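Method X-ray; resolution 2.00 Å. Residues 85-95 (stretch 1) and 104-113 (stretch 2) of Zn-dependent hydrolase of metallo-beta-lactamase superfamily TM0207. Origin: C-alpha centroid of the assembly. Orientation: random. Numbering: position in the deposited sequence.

Stretch 1 85-95: GVKIKGVETFH
Stretch 2, residues 104-113: GKNIVFVFEG

Two antiparallel strands, one starting at Val86 and the other at Lys105, lie side by side in one sheet, their N-to-C directions 149° apart and their axes approaching to 4.4 Å; together the stretches bury 859 Å². Phi/psi values are extended throughout both strands (Lys89 -134/130, Val110 -118/129). The register pairs Lys87 with Glu112, Lys89 with Val110 and Val91 with Val108 as hydrogen-bonded pairs, with CA-CA distances of 5.1-5.2 Å. Between them, Ile88-Phe111, Gly90-Phe109 and Glu92-Ile107 are non-hydrogen-bonded pairs, closing to 4.8, 4.5 and 4.4 Å between CA atoms.

The ladder is tightest in the middle: Val110 N to Lys89 O is 2.7 Å and Lys89 N to Val110 O 3.0 Å, while Val91 N to Val108 O is 2.8 Å and Val108 N to Val91 O 2.9 Å. At Lys87, Glu112 N reaches Lys87 O at 3.0 Å, but the return bond from Lys87 N to Glu112 O is weak at 3.4 Å. The narrow pairs bring CA-H groups against carbonyls, as in Gly90 CA to Val108 O, 3.3 Å.

The face carrying Ile88, Phe109 and Phe111 is shaped around a hollow at Gly90. With no side chain there, Phe109 (chi1 m, chi2 -76°) brings CD1 to 3.7 Å from Gly90 CA, and Ile107 (m, t) sets CG2 3.8 Å from the same Gly90 CA. A CB on Gly90 would fall 3.0 Å from Phe109 CE1 and 3.2 Å from Ile107 CG2, so both bumps occupy its space. Ile88 (chi1 m, chi2 147°) touches two rings: CG2 is 4.0 Å from Phe109 CD1, and CG1 is 3.7 Å from Phe111 CD1 (Phe111 chi1 m).

On the other face, Val91 and Val108, both t, meet CB to CB at 4.4 Å. Lys87 (m, t, p, t) and Glu112 (t, t, chi3 0°) form a long salt bridge, Lys87 NZ to Glu112 OE1 3.7 Å. Lys89 is all t, and its end leads away from stretch 2.

At Thr93 (-113/-13) the chain turns a corner, secured by Thr93 N to Asn106 O at 2.9 Å and Asn106 ND2 to Thr93 OG1 at 3.0 Å. Thr93 (p) also lays CG2 3.5 Å from Val108 CG2. Beyond the corner, Asn106 N bonds to Phe94 O at 3.1 Å, and His95 pairs with Lys105, CA-CA 4.4 Å. Phe94 (t, 66°) brings CE2 to 3.7 Å from Gly104 O, which also lies over one face of the His95 ring.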

# COMPACT_ATOMS: atom_id res chain seq x y z
N GLY A 85 9.44 -3.53 17.12
CA GLY A 85 9.67 -4.88 16.59
C GLY A 85 9.20 -5.11 15.15
O GLY A 85 9.19 -6.25 14.67
N VAL A 86 8.80 -4.04 14.46
CA VAL A 86 8.53 -4.12 13.01
C VAL A 86 9.63 -3.35 12.30
O VAL A 86 9.97 -2.24 12.70
CB VAL A 86 7.12 -3.58 12.65
CG1 VAL A 86 6.95 -3.38 11.15
CG2 VAL A 86 6.06 -4.56 13.16
N LYS A 87 10.23 -3.99 11.29
CA LYS A 87 11.21 -3.35 10.42
C LYS A 87 10.47 -2.59 9.30
O LYS A 87 9.62 -3.14 8.59
CB LYS A 87 12.15 -4.38 9.80
CG LYS A 87 13.21 -4.92 10.75
CD LYS A 87 13.74 -6.31 10.33
CE LYS A 87 14.21 -6.38 8.84
NZ LYS A 87 15.09 -7.58 8.54
N ILE A 88 10.77 -1.30 9.19
CA ILE A 88 10.21 -0.49 8.14
C ILE A 88 11.30 0.16 7.31
O ILE A 88 12.31 0.66 7.84
CB ILE A 88 9.33 0.61 8.72
CG1 ILE A 88 8.19 0.02 9.58
CG2 ILE A 88 8.77 1.43 7.63
CD1 ILE A 88 7.83 0.89 10.72
N LYS A 89 11.05 0.20 6.03
CA LYS A 89 11.99 0.75 5.09
C LYS A 89 11.27 1.68 4.14
O LYS A 89 10.25 1.30 3.56
CB LYS A 89 12.65 -0.41 4.34
CG LYS A 89 13.68 0.05 3.29
CD LYS A 89 14.46 -1.11 2.65
CE LYS A 89 15.74 -0.55 2.02
NZ LYS A 89 16.63 -1.56 1.30
N GLY A 90 11.80 2.88 3.98
CA GLY A 90 11.29 3.88 3.04
C GLY A 90 12.22 4.06 1.85
O GLY A 90 13.43 4.26 2.03
N VAL A 91 11.65 4.02 0.65
CA VAL A 91 12.46 4.07 -0.60
C VAL A 91 11.87 5.17 -1.45
O VAL A 91 10.71 5.13 -1.74
CB VAL A 91 12.42 2.70 -1.35
CG1 VAL A 91 13.07 2.74 -2.69
CG2 VAL A 91 13.06 1.63 -0.50
N GLU A 92 12.64 6.21 -1.76
CA GLU A 92 12.15 7.32 -2.55
C GLU A 92 12.17 6.88 -4.01
O GLU A 92 13.15 6.27 -4.47
CB GLU A 92 13.05 8.55 -2.36
CG GLU A 92 12.42 9.90 -2.66
CD GLU A 92 13.15 11.02 -1.88
OE1 GLU A 92 14.41 11.10 -1.96
OE2 GLU A 92 12.48 11.80 -1.17
N THR A 93 11.06 7.13 -4.70
CA THR A 93 10.95 6.81 -6.11
C THR A 93 10.85 8.04 -6.98
O THR A 93 10.92 7.96 -8.22
CB THR A 93 9.75 5.92 -6.40
OG1 THR A 93 8.50 6.52 -6.02
CG2 THR A 93 9.84 4.66 -5.67
N PHE A 94 10.62 9.17 -6.32
CA PHE A 94 10.59 10.43 -6.97
C PHE A 94 10.97 11.50 -5.96
O PHE A 94 10.57 11.43 -4.77
CB PHE A 94 9.20 10.75 -7.49
CG PHE A 94 9.13 12.11 -8.10
CD1 PHE A 94 9.85 12.36 -9.27
CD2 PHE A 94 8.43 13.15 -7.49
CE1 PHE A 94 9.84 13.64 -9.84
CE2 PHE A 94 8.41 14.43 -8.05
CZ PHE A 94 9.13 14.68 -9.23
N HIS A 95 11.72 12.48 -6.43
CA HIS A 95 11.96 13.72 -5.70
C HIS A 95 12.50 14.77 -6.68
O HIS A 95 13.54 14.54 -7.29
CB HIS A 95 12.95 13.50 -4.56
CG HIS A 95 13.21 14.72 -3.72
ND1 HIS A 95 13.76 15.87 -4.23
CD2 HIS A 95 13.03 14.94 -2.39
CE1 HIS A 95 13.89 16.76 -3.26
NE2 HIS A 95 13.45 16.22 -2.14
N GLY A 104 7.26 17.66 -5.46
CA GLY A 104 7.18 16.86 -4.22
C GLY A 104 8.03 15.58 -4.18
O GLY A 104 9.19 15.57 -4.63
N LYS A 105 7.47 14.51 -3.63
CA LYS A 105 8.18 13.22 -3.55
C LYS A 105 7.21 12.04 -3.47
O LYS A 105 6.02 12.25 -3.30
CB LYS A 105 9.08 13.19 -2.31
CG LYS A 105 8.28 13.05 -0.98
CD LYS A 105 9.07 13.55 0.19
CE LYS A 105 8.25 13.40 1.45
NZ LYS A 105 8.94 13.95 2.68
N ASN A 106 7.74 10.82 -3.54
CA ASN A 106 6.95 9.61 -3.30
C ASN A 106 7.84 8.63 -2.58
O ASN A 106 8.90 8.25 -3.07
CB ASN A 106 6.39 9.00 -4.59
CG ASN A 106 5.42 7.91 -4.31
OD1 ASN A 106 4.30 8.16 -3.81
ND2 ASN A 106 5.83 6.68 -4.58
N ILE A 107 7.42 8.25 -1.38
CA ILE A 107 8.14 7.26 -0.65
C ILE A 107 7.28 6.00 -0.58
O ILE A 107 6.17 6.04 -0.10
CB ILE A 107 8.47 7.74 0.72
CG1 ILE A 107 9.23 9.07 0.65
CG2 ILE A 107 9.35 6.70 1.48
CD1 ILE A 107 9.44 9.72 1.96
N VAL A 108 7.87 4.91 -1.07
CA VAL A 108 7.38 3.55 -0.96
C VAL A 108 7.85 3.02 0.39
O VAL A 108 9.02 3.16 0.76
CB VAL A 108 8.04 2.70 -2.09
CG1 VAL A 108 7.82 1.27 -1.89
CG2 VAL A 108 7.57 3.18 -3.47
N PHE A 109 6.94 2.44 1.15
CA PHE A 109 7.30 1.84 2.43
C PHE A 109 7.16 0.36 2.40
O PHE A 109 6.21 -0.17 1.84
CB PHE A 109 6.41 2.44 3.54
CG PHE A 109 6.82 3.82 3.92
CD1 PHE A 109 7.95 4.02 4.69
CD2 PHE A 109 6.12 4.94 3.50
CE1 PHE A 109 8.36 5.26 5.01
CE2 PHE A 109 6.56 6.20 3.84
CZ PHE A 109 7.64 6.36 4.58
N VAL A 110 8.11 -0.33 3.01
CA VAL A 110 8.06 -1.75 3.10
C VAL A 110 7.99 -2.13 4.60
O VAL A 110 8.78 -1.68 5.40
CB VAL A 110 9.27 -2.37 2.44
CG1 VAL A 110 9.20 -3.87 2.49
CG2 VAL A 110 9.36 -1.93 0.98
N PHE A 111 7.03 -2.96 4.94
CA PHE A 111 6.84 -3.42 6.32
C PHE A 111 7.14 -4.91 6.39
O PHE A 111 6.60 -5.72 5.61
CB PHE A 111 5.43 -3.12 6.79
CG PHE A 111 4.99 -1.74 6.48
CD1 PHE A 111 5.32 -0.69 7.33
CD2 PHE A 111 4.28 -1.46 5.33
CE1 PHE A 111 4.94 0.58 7.05
CE2 PHE A 111 3.90 -0.18 5.04
CZ PHE A 111 4.24 0.84 5.88
N GLU A 112 8.03 -5.28 7.30
CA GLU A 112 8.47 -6.66 7.43
C GLU A 112 8.06 -7.12 8.80
O GLU A 112 8.51 -6.57 9.80
CB GLU A 112 9.99 -6.75 7.22
CG GLU A 112 10.55 -8.17 7.23
CD GLU A 112 11.90 -8.31 6.51
OE1 GLU A 112 12.44 -7.31 5.97
OE2 GLU A 112 12.42 -9.45 6.45
N GLY A 113 7.15 -8.09 8.85
CA GLY A 113 6.58 -8.54 10.11
C GLY A 113 5.82 -9.84 10.01
O GLY A 113 5.04 -10.03 9.09